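Local coordinates for putative pneumococcal surface protein (PDB 4CNL) that binds choline through its choline-binding domain, and so probably attaches to the choline-bearing teichoic acids of the pneumococcal cell wall, at residues W146-V160 and V164-W177. Sequence-based numbering, arbitrary orientation.
Sequences WQGNYYLKSDGKMAV and VDGGRYYVGADGVW. With CHT (choline ion), chain E; CHT (choline ion), chain C; CHT (choline ion), chain F.
The last choline pocket of the domain is formed where Trp146 meets Tyr169 and Trp177, three aromatic side chains gathered round one quaternary ammonium. The choline methyl C7 lies over one face of each ring, and C8 comes 3.2 Å from Trp177 CZ3; the cation is thus held mainly by aromatic faces, a setting consistent with cation-pi binding, with Gly148 O 3.1 Å from methyl C6. Trp146 turns the edge of its six-membered ring toward the face of Tyr169 in a T-shaped pair, planes at 79°, while the Trp146 and Trp177 rings meet obliquely. What fixes the rotation of the Trp146 indole is its NE1, which donates a nearly straight bond of 2.9 Å to Asp165 OD2; the acceptor lies in the indole plane, although the N-H meets the carboxylate from above. Asp165 is thus the second-shell residue that orients Trp146. Arg168, one shell farther out, grips Asp165 side-on, NE to the backbone O and NH2 in a salt bridge to OD1, and probably steadies its carboxylate. The indole face turned from the choline is backed by Tyr151. Val164 packs on one face of the Tyr151 ring, which chi1 of -173° turns toward it, CG anti to the backbone N; Val164 CB lies 4.0 Å from the ring centroid in an off-centre CH-pi contact. Farther along, Trp177 N donates to Asn149 O at 2.9 Å, and a water that accepts from Tyr151 N also bonds to Ala159 O and Gly175 O, joining the two segments. Tyr150 CE1 packs on Val176 CG2, 3.5 Å away, and the Tyr150 ring offers a face to another choline, whose pocket is completed by Met158 with Trp123 and Trp132. Consecutive hairpins that share aromatic residues to enclose cholines between them are typical of the repeats of choline-binding modules.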
ATOM      1  N   TRP A 146     -20.946 -12.567  15.591  1.00 12.47           N
ATOM      2  CA  TRP A 146     -20.080 -13.597  16.135  1.00 10.98           C
ATOM      3  C   TRP A 146     -18.996 -13.970  15.151  1.00 16.77           C
ATOM      4  O   TRP A 146     -19.222 -13.982  13.936  1.00 18.06           O
ATOM      5  CB  TRP A 146     -20.882 -14.844  16.500  1.00 12.30           C
ATOM      6  CG  TRP A 146     -21.808 -14.618  17.624  1.00 11.92           C
ATOM      7  CD1 TRP A 146     -23.094 -14.169  17.558  1.00 15.80           C
ATOM      8  CD2 TRP A 146     -21.524 -14.829  19.008  1.00 12.27           C
ATOM      9  NE1 TRP A 146     -23.628 -14.079  18.819  1.00 14.09           N
ATOM     10  CE2 TRP A 146     -22.683 -14.479  19.728  1.00 14.25           C
ATOM     11  CE3 TRP A 146     -20.399 -15.283  19.707  1.00  9.98           C
ATOM     12  CZ2 TRP A 146     -22.752 -14.563  21.119  1.00 12.29           C
ATOM     13  CZ3 TRP A 146     -20.458 -15.356  21.080  1.00 10.95           C
ATOM     14  CH2 TRP A 146     -21.636 -15.010  21.776  1.00 13.79           C
ATOM     15  N   GLN A 147     -17.812 -14.248  15.683  1.00 11.53           N
ATOM     16  CA  GLN A 147     -16.770 -14.955  14.945  1.00 13.49           C
ATOM     17  C   GLN A 147     -16.412 -16.162  15.784  1.00 18.65           C
ATOM     18  O   GLN A 147     -15.748 -16.038  16.817  1.00 13.42           O
ATOM     19  CB  GLN A 147     -15.551 -14.060  14.680  1.00 13.58           C
ATOM     20  CG  GLN A 147     -14.365 -14.786  14.055  1.00 13.11           C
ATOM     21  CD  GLN A 147     -14.696 -15.442  12.727  1.00 19.11           C
ATOM     22  OE1 GLN A 147     -15.588 -14.994  11.991  1.00 16.51           O
ATOM     23  NE2 GLN A 147     -13.969 -16.510  12.407  1.00 19.54           N
ATOM     24  N   GLY A 148     -16.890 -17.328  15.368  1.00 16.18           N
ATOM     25  CA  GLY A 148     -16.780 -18.511  16.203  1.00 17.09           C
ATOM     26  C   GLY A 148     -17.509 -18.254  17.507  1.00 17.14           C
ATOM     27  O   GLY A 148     -18.653 -17.799  17.501  1.00 17.97           O
ATOM     28  N   ASN A 149     -16.829 -18.522  18.621  1.00 15.65           N
ATOM     29  CA  ASN A 149     -17.416 -18.364  19.951  1.00 16.77           C
ATOM     30  C   ASN A 149     -17.135 -17.008  20.577  1.00  8.85           C
ATOM     31  O   ASN A 149     -17.336 -16.808  21.783  1.00  9.61           O
ATOM     32  CB  ASN A 149     -16.906 -19.464  20.873  1.00 21.77           C
ATOM     33  CG  ASN A 149     -17.247 -20.844  20.359  1.00 33.02           C
ATOM     34  OD1 ASN A 149     -18.411 -21.146  20.102  1.00 33.49           O
ATOM     35  ND2 ASN A 149     -16.233 -21.682  20.188  1.00 31.09           N
ATOM     36  N   TYR A 150     -16.655 -16.077  19.754  1.00 11.86           N
ATOM     37  CA  TYR A 150     -16.382 -14.724  20.207  1.00 10.61           C
ATOM     38  C   TYR A 150     -17.353 -13.744  19.588  1.00  9.57           C
ATOM     39  O   TYR A 150     -17.794 -13.931  18.454  1.00 11.73           O
ATOM     40  CB  TYR A 150     -14.960 -14.304  19.843  1.00 10.11           C
ATOM     41  CG  TYR A 150     -13.906 -15.201  20.415  1.00  9.62           C
ATOM     42  CD1 TYR A 150     -13.475 -15.029  21.728  1.00 11.98           C
ATOM     43  CD2 TYR A 150     -13.338 -16.225  19.655  1.00 15.59           C
ATOM     44  CE1 TYR A 150     -12.510 -15.852  22.270  1.00 12.69           C
ATOM     45  CE2 TYR A 150     -12.370 -17.057  20.195  1.00 17.89           C
ATOM     46  CZ  TYR A 150     -11.961 -16.861  21.498  1.00 20.46           C
ATOM     47  OH  TYR A 150     -10.998 -17.675  22.041  1.00 23.90           O
ATOM     48  N   TYR A 151     -17.662 -12.681  20.320  1.00  9.71           N
ATOM     49  CA  TYR A 151     -18.594 -11.679  19.815  1.00  7.65           C
ATOM     50  C   TYR A 151     -17.919 -10.342  19.639  1.00  9.92           C
ATOM     51  O   TYR A 151     -17.304  -9.819  20.572  1.00 11.66           O
ATOM     52  CB  TYR A 151     -19.780 -11.515  20.759  1.00  9.67           C
ATOM     53  CG  TYR A 151     -20.871 -10.618  20.217  1.00  8.53           C
ATOM     54  CD1 TYR A 151     -21.781 -11.102  19.274  1.00 12.30           C
ATOM     55  CD2 TYR A 151     -21.016  -9.312  20.661  1.00  9.54           C
ATOM     56  CE1 TYR A 151     -22.786 -10.296  18.774  1.00 12.88           C
ATOM     57  CE2 TYR A 151     -22.035  -8.492  20.164  1.00 12.84           C
ATOM     58  CZ  TYR A 151     -22.911  -9.001  19.225  1.00 13.02           C
ATOM     59  OH  TYR A 151     -23.917  -8.204  18.733  1.00 16.99           O
ATOM     60  N   LEU A 152     -18.057  -9.774  18.452  1.00 10.79           N
ATOM     61  CA  LEU A 152     -17.547  -8.428  18.204  1.00  8.93           C
ATOM     62  C   LEU A 152     -18.670  -7.418  18.415  1.00 14.30           C
ATOM     63  O   LEU A 152     -19.744  -7.523  17.803  1.00 11.89           O
ATOM     64  CB  LEU A 152     -16.981  -8.310  16.783  1.00 10.96           C
ATOM     65  CG  LEU A 152     -15.780  -9.170  16.348  1.00 10.13           C
ATOM     66  CD1 LEU A 152     -14.646  -9.075  17.363  1.00  9.56           C
ATOM     67  CD2 LEU A 152     -16.156 -10.644  16.081  1.00 11.01           C
ATOM     68  N   LYS A 153     -18.424  -6.438  19.278  1.00  8.82           N
ATOM     69  CA  LYS A 153     -19.445  -5.464  19.641  1.00 11.76           C
ATOM     70  C   LYS A 153     -19.622  -4.433  18.520  1.00 12.77           C
ATOM     71  O   LYS A 153     -18.995  -4.551  17.470  1.00 13.10           O
ATOM     72  CB  LYS A 153     -19.078  -4.799  20.966  1.00 13.75           C
ATOM     73  CG  LYS A 153     -18.985  -5.812  22.124  1.00 15.78           C
ATOM     74  CD  LYS A 153     -18.476  -5.178  23.403  1.00 22.87           C
ATOM     75  CE  LYS A 153     -19.460  -4.140  23.927  1.00 27.20           C
ATOM     76  NZ  LYS A 153     -19.167  -3.768  25.338  1.00 36.37           N
ATOM     77  N   SER A 154     -20.482  -3.441  18.740  1.00 17.51           N
ATOM     78  CA  SER A 154     -20.854  -2.524  17.662  1.00 15.21           C
ATOM     79  C   SER A 154     -19.679  -1.691  17.159  1.00 14.43           C
ATOM     80  O   SER A 154     -19.669  -1.279  16.000  1.00 19.32           O
ATOM     81  CB  SER A 154     -21.996  -1.599  18.101  1.00 22.25           C
ATOM     82  OG  SER A 154     -21.601  -0.748  19.152  1.00 29.45           O
ATOM     83  N   ASP A 155     -18.689  -1.450  18.013  1.00 16.56           N
ATOM     84  CA  ASP A 155     -17.504  -0.706  17.584  1.00 16.02           C
ATOM     85  C   ASP A 155     -16.387  -1.651  17.120  1.00 16.95           C
ATOM     86  O   ASP A 155     -15.252  -1.224  16.880  1.00 15.07           O
ATOM     87  CB  ASP A 155     -17.007   0.214  18.710  1.00 17.42           C
ATOM     88  CG  ASP A 155     -16.591  -0.543  19.959  1.00 23.31           C
ATOM     89  OD1 ASP A 155     -16.697  -1.790  19.978  1.00 18.94           O
ATOM     90  OD2 ASP A 155     -16.151   0.112  20.932  1.00 23.31           O
ATOM     91  N   GLY A 156     -16.718  -2.936  17.002  1.00 12.14           N
ATOM     92  CA  GLY A 156     -15.782  -3.938  16.529  1.00 14.21           C
ATOM     93  C   GLY A 156     -14.978  -4.629  17.620  1.00  9.12           C
ATOM     94  O   GLY A 156     -14.328  -5.643  17.354  1.00 10.55           O
ATOM     95  N   LYS A 157     -14.989  -4.079  18.829  1.00  9.18           N
ATOM     96  CA  LYS A 157     -14.196  -4.659  19.921  1.00 12.44           C
ATOM     97  C   LYS A 157     -14.758  -5.991  20.385  1.00 10.05           C
ATOM     98  O   LYS A 157     -15.980  -6.158  20.520  1.00 11.12           O
ATOM     99  CB  LYS A 157     -14.108  -3.709  21.126  1.00 12.41           C
ATOM    100  CG  LYS A 157     -13.314  -2.439  20.866  1.00 18.36           C
ATOM    101  CD  LYS A 157     -13.168  -1.567  22.104  1.00 21.68           C
ATOM    102  CE  LYS A 157     -12.662  -0.170  21.693  1.00 26.42           C
ATOM    103  NZ  LYS A 157     -12.613   0.791  22.829  1.00 32.03           N
ATOM    104  N   MET A 158     -13.856  -6.940  20.625  1.00  9.62           N
ATOM    105  CA  MET A 158     -14.240  -8.220  21.223  1.00  9.02           C
ATOM    106  C   MET A 158     -14.845  -8.015  22.604  1.00  9.28           C
ATOM    107  O   MET A 158     -14.296  -7.294  23.438  1.00 10.28           O
ATOM    108  CB  MET A 158     -13.036  -9.149  21.331  1.00 11.26           C
ATOM    109  CG  MET A 158     -13.411 -10.571  21.720  1.00 11.11           C
ATOM    110  SD  MET A 158     -11.968 -11.636  21.890  1.00 14.35           S
ATOM    111  CE  MET A 158     -11.302 -11.071  23.460  1.00 11.95           C
ATOM    112  N   ALA A 159     -15.978  -8.664  22.848  1.00 10.79           N
ATOM    113  CA  ALA A 159     -16.625  -8.596  24.158  1.00 10.52           C
ATOM    114  C   ALA A 159     -15.929  -9.479  25.189  1.00 11.02           C
ATOM    115  O   ALA A 159     -15.444 -10.557  24.855  1.00 10.45           O
ATOM    116  CB  ALA A 159     -18.089  -9.007  24.039  1.00  8.10           C
ATOM    117  N   VAL A 160     -15.896  -9.022  26.442  1.00  8.77           N
ATOM    118  CA  VAL A 160     -15.409  -9.848  27.552  1.00 10.42           C
ATOM    119  C   VAL A 160     -16.267  -9.655  28.795  1.00 12.09           C
ATOM    120  O   VAL A 160     -16.674  -8.530  29.106  1.00 11.91           O
ATOM    121  CB  VAL A 160     -13.945  -9.537  27.930  1.00 10.58           C
ATOM    122  CG1 VAL A 160     -12.979 -10.004  26.827  1.00 12.17           C
ATOM    123  CG2 VAL A 160     -13.764  -8.055  28.186  1.00 12.99           C
ATOM    124  N   VAL A 164     -24.183 -10.328  25.681  1.00 11.08           N
ATOM    125  CA  VAL A 164     -24.115  -9.773  24.331  1.00 11.25           C
ATOM    126  C   VAL A 164     -25.212 -10.305  23.426  1.00 19.58           C
ATOM    127  O   VAL A 164     -25.882 -11.289  23.760  1.00 12.78           O
ATOM    128  CB  VAL A 164     -22.766 -10.095  23.648  1.00  9.62           C
ATOM    129  CG1 VAL A 164     -21.587  -9.578  24.478  1.00 17.52           C
ATOM    130  CG2 VAL A 164     -22.638 -11.588  23.399  1.00 12.63           C
ATOM    131  N   ASP A 165     -25.359  -9.657  22.269  1.00 13.93           N
ATOM    132  CA  ASP A 165     -26.240 -10.110  21.191  1.00 11.86           C
ATOM    133  C   ASP A 165     -27.690 -10.128  21.667  1.00 17.05           C
ATOM    134  O   ASP A 165     -28.290 -11.192  21.829  1.00 16.27           O
ATOM    135  CB  ASP A 165     -25.804 -11.491  20.693  1.00 12.77           C
ATOM    136  CG  ASP A 165     -26.501 -11.901  19.421  1.00 19.28           C
ATOM    137  OD1 ASP A 165     -27.239 -11.072  18.847  1.00 20.59           O
ATOM    138  OD2 ASP A 165     -26.296 -13.055  18.986  1.00 18.25           O
ATOM    139  N   GLY A 166     -28.238  -8.936  21.893  1.00 15.87           N
ATOM    140  CA  GLY A 166     -29.589  -8.797  22.408  1.00 10.49           C
ATOM    141  C   GLY A 166     -29.686  -9.307  23.828  1.00 17.08           C
ATOM    142  O   GLY A 166     -30.746  -9.769  24.258  1.00 16.17           O
ATOM    143  N   GLY A 167     -28.565  -9.249  24.546  1.00 16.68           N
ATOM    144  CA  GLY A 167     -28.496  -9.721  25.918  1.00 17.82           C
ATOM    145  C   GLY A 167     -28.793 -11.201  26.112  1.00 17.27           C
ATOM    146  O   GLY A 167     -29.230 -11.607  27.194  1.00 21.16           O
ATOM    147  N   ARG A 168     -28.560 -12.008  25.076  1.00 10.41           N
ATOM    148  CA  ARG A 168     -28.929 -13.424  25.115  1.00  9.59           C
ATOM    149  C   ARG A 168     -27.794 -14.362  25.519  1.00 15.96           C
ATOM    150  O   ARG A 168     -28.046 -15.462  26.018  1.00 12.24           O
ATOM    151  CB  ARG A 168     -29.478 -13.859  23.751  1.00 10.05           C
ATOM    152  CG  ARG A 168     -30.830 -13.241  23.440  1.00 10.73           C
ATOM    153  CD  ARG A 168     -31.267 -13.562  22.035  1.00 10.90           C
ATOM    154  NE  ARG A 168     -30.421 -12.870  21.049  1.00 17.06           N
ATOM    155  CZ  ARG A 168     -30.555 -13.010  19.735  1.00 19.89           C
ATOM    156  NH1 ARG A 168     -31.486 -13.821  19.260  1.00 16.09           N
ATOM    157  NH2 ARG A 168     -29.760 -12.347  18.896  1.00 18.03           N
ATOM    158  N   TYR A 169     -26.550 -13.938  25.297  1.00 10.73           N
ATOM    159  CA  TYR A 169     -25.401 -14.823  25.471  1.00 10.91           C
ATOM    160  C   TYR A 169     -24.384 -14.216  26.413  1.00 11.97           C
ATOM    161  O   TYR A 169     -24.083 -13.022  26.317  1.00 13.64           O
ATOM    162  CB  TYR A 169     -24.721 -15.101  24.130  1.00  9.04           C
ATOM    163  CG  TYR A 169     -25.574 -15.827  23.128  1.00  9.90           C
ATOM    164  CD1 TYR A 169     -25.608 -17.216  23.106  1.00 19.69           C
ATOM    165  CD2 TYR A 169     -26.336 -15.133  22.200  1.00 13.76           C
ATOM    166  CE1 TYR A 169     -26.384 -17.896  22.191  1.00 19.63           C
ATOM    167  CE2 TYR A 169     -27.115 -15.810  21.274  1.00 14.12           C
ATOM    168  CZ  TYR A 169     -27.132 -17.192  21.278  1.00 18.33           C
ATOM    169  OH  TYR A 169     -27.902 -17.891  20.373  1.00 19.53           O
ATOM    170  N   TYR A 170     -23.845 -15.030  27.311  1.00 10.79           N
ATOM    171  CA  TYR A 170     -22.819 -14.560  28.232  1.00  8.97           C
ATOM    172  C   TYR A 170     -21.439 -14.993  27.759  1.00 13.91           C
ATOM    173  O   TYR A 170     -21.167 -16.191  27.580  1.00 13.05           O
ATOM    174  CB  TYR A 170     -23.071 -15.081  29.658  1.00 13.10           C
ATOM    175  CG  TYR A 170     -21.924 -14.735  30.579  1.00 11.56           C
ATOM    176  CD1 TYR A 170     -21.811 -13.456  31.125  1.00 12.43           C
ATOM    177  CD2 TYR A 170     -20.937 -15.671  30.871  1.00 13.06           C
ATOM    178  CE1 TYR A 170     -20.737 -13.127  31.953  1.00 11.43           C
ATOM    179  CE2 TYR A 170     -19.866 -15.348  31.692  1.00 14.67           C
ATOM    180  CZ  TYR A 170     -19.775 -14.074  32.223  1.00 14.56           C
ATOM    181  OH  TYR A 170     -18.704 -13.756  33.038  1.00 23.05           O
ATOM    182  N   VAL A 171     -20.553 -14.025  27.550  1.00  9.61           N
ATOM    183  CA  VAL A 171     -19.168 -14.385  27.299  1.00  7.78           C
ATOM    184  C   VAL A 171     -18.337 -14.140  28.552  1.00 11.74           C
ATOM    185  O   VAL A 171     -18.492 -13.121  29.219  1.00 10.58           O
ATOM    186  CB  VAL A 171     -18.572 -13.610  26.109  1.00  8.31           C
ATOM    187  CG1 VAL A 171     -19.273 -14.019  24.823  1.00 11.02           C
ATOM    188  CG2 VAL A 171     -18.702 -12.108  26.321  1.00 10.90           C
ATOM    189  N   GLY A 172     -17.476 -15.097  28.883  1.00 11.87           N
ATOM    190  CA  GLY A 172     -16.619 -14.976  30.054  1.00 10.04           C
ATOM    191  C   GLY A 172     -15.510 -13.965  29.856  1.00 11.81           C
ATOM    192  O   GLY A 172     -15.408 -13.343  28.792  1.00 10.96           O
ATOM    193  N   ALA A 173     -14.679 -13.778  30.882  1.00 12.14           N
ATOM    194  CA  ALA A 173     -13.600 -12.794  30.789  1.00 10.86           C
ATOM    195  C   ALA A 173     -12.646 -13.076  29.629  1.00 11.67           C
ATOM    196  O   ALA A 173     -12.053 -12.143  29.084  1.00 12.12           O
ATOM    197  CB  ALA A 173     -12.830 -12.736  32.092  1.00 14.08           C
ATOM    198  N   ASP A 174     -12.492 -14.343  29.242  1.00  9.70           N
ATOM    199  CA  ASP A 174     -11.612 -14.686  28.123  1.00 11.63           C
ATOM    200  C   ASP A 174     -12.252 -14.415  26.745  1.00 15.11           C
ATOM    201  O   ASP A 174     -11.600 -14.582  25.711  1.00 15.30           O
ATOM    202  CB  ASP A 174     -11.149 -16.150  28.224  1.00 14.04           C
ATOM    203  CG  ASP A 174     -12.298 -17.150  28.195  1.00 26.72           C
ATOM    204  OD1 ASP A 174     -13.464 -16.741  28.033  1.00 23.06           O
ATOM    205  OD2 ASP A 174     -12.024 -18.368  28.338  1.00 26.51           O
ATOM    206  N   GLY A 175     -13.507 -13.973  26.740  1.00 11.78           N
ATOM    207  CA  GLY A 175     -14.205 -13.648  25.507  1.00 12.39           C
ATOM    208  C   GLY A 175     -15.020 -14.791  24.934  1.00 15.15           C
ATOM    209  O   GLY A 175     -15.785 -14.603  23.989  1.00 11.28           O
ATOM    210  N   VAL A 176     -14.889 -15.972  25.522  1.00 12.87           N
ATOM    211  CA  VAL A 176     -15.505 -17.166  24.937  1.00 12.86           C
ATOM    212  C   VAL A 176     -16.924 -17.410  25.434  1.00 15.12           C
ATOM    213  O   VAL A 176     -17.170 -17.426  26.644  1.00 13.95           O
ATOM    214  CB  VAL A 176     -14.666 -18.428  25.242  1.00 14.03           C
ATOM    215  CG1 VAL A 176     -15.358 -19.675  24.692  1.00 16.56           C
ATOM    216  CG2 VAL A 176     -13.273 -18.288  24.664  1.00 17.03           C
ATOM    217  N   TRP A 177     -17.862 -17.595  24.508  1.00  9.76           N
ATOM    218  CA  TRP A 177     -19.152 -18.160  24.884  1.00 12.53           C
ATOM    219  C   TRP A 177     -18.957 -19.660  25.072  1.00 18.75           C
ATOM    220  O   TRP A 177     -18.684 -20.384  24.112  1.00 16.10           O
ATOM    221  CB  TRP A 177     -20.222 -17.887  23.831  1.00 10.79           C
ATOM    222  CG  TRP A 177     -21.545 -18.479  24.217  1.00 12.52           C
ATOM    223  CD1 TRP A 177     -22.349 -18.082  25.240  1.00 14.22           C
ATOM    224  CD2 TRP A 177     -22.193 -19.599  23.603  1.00 18.08           C
ATOM    225  NE1 TRP A 177     -23.478 -18.877  25.293  1.00 14.56           N
ATOM    226  CE2 TRP A 177     -23.399 -19.821  24.302  1.00 16.13           C
ATOM    227  CE3 TRP A 177     -21.867 -20.441  22.537  1.00 19.59           C
ATOM    228  CZ2 TRP A 177     -24.284 -20.839  23.956  1.00 20.61           C
ATOM    229  CZ3 TRP A 177     -22.749 -21.454  22.201  1.00 19.45           C
ATOM    230  CH2 TRP A 177     -23.940 -21.642  22.906  1.00 24.50           C
TER
HETATM  231  C4  CHT E1277     -24.635 -17.770  18.515  1.00 29.29           C
HETATM  232  C5  CHT E1277     -23.198 -18.093  18.130  1.00 32.26           C
HETATM  233  C6  CHT E1277     -21.160 -18.832  19.045  1.00 25.66           C
HETATM  234  C7  CHT E1277     -22.907 -18.100  20.453  1.00 30.00           C
HETATM  235  C8  CHT E1277     -23.112 -20.131  19.270  1.00 42.66           C
HETATM  236  O6  CHT E1277     -25.242 -17.101  17.419  1.00 35.62           O
HETATM  237  N1  CHT E1277     -22.586 -18.791  19.231  1.00 41.28           N
HETATM  238  C4  CHT C1275      -8.861 -16.149  18.460  1.00 28.97           C
HETATM  239  C5  CHT C1275      -8.646 -15.816  19.930  1.00 25.64           C
HETATM  240  C6  CHT C1275      -7.732 -13.660  19.531  1.00 17.35           C
HETATM  241  C7  CHT C1275     -10.085 -13.917  19.779  1.00 18.16           C
HETATM  242  C8  CHT C1275      -8.672 -14.210  21.597  1.00 35.36           C
HETATM  243  O6  CHT C1275      -7.597 -16.219  17.808  1.00 36.38           O
HETATM  244  N1  CHT C1275      -8.782 -14.398  20.180  1.00 20.88           N
HETATM  245  C4  CHT F1278     -14.697   1.569  14.194  1.00 37.24           C
HETATM  246  C5  CHT F1278     -13.359   1.746  14.902  1.00 36.32           C
HETATM  247  C6  CHT F1278     -12.275   1.324  12.831  1.00 23.16           C
HETATM  248  C7  CHT F1278     -11.065   1.297  14.841  1.00 27.58           C
HETATM  249  C8  CHT F1278     -12.598  -0.432  14.363  1.00 25.56           C
HETATM  250  O6  CHT F1278     -15.745   1.953  15.072  1.00 46.09           O
HETATM  251  N1  CHT F1278     -12.329   0.979  14.234  1.00 27.19           N
HETATM  252  O   HOH W   1     -16.431 -12.203  22.821  1.00 12.82           O
HETATM  253  O   HOH W   2     -26.100  -9.120  16.858  1.00 38.58           O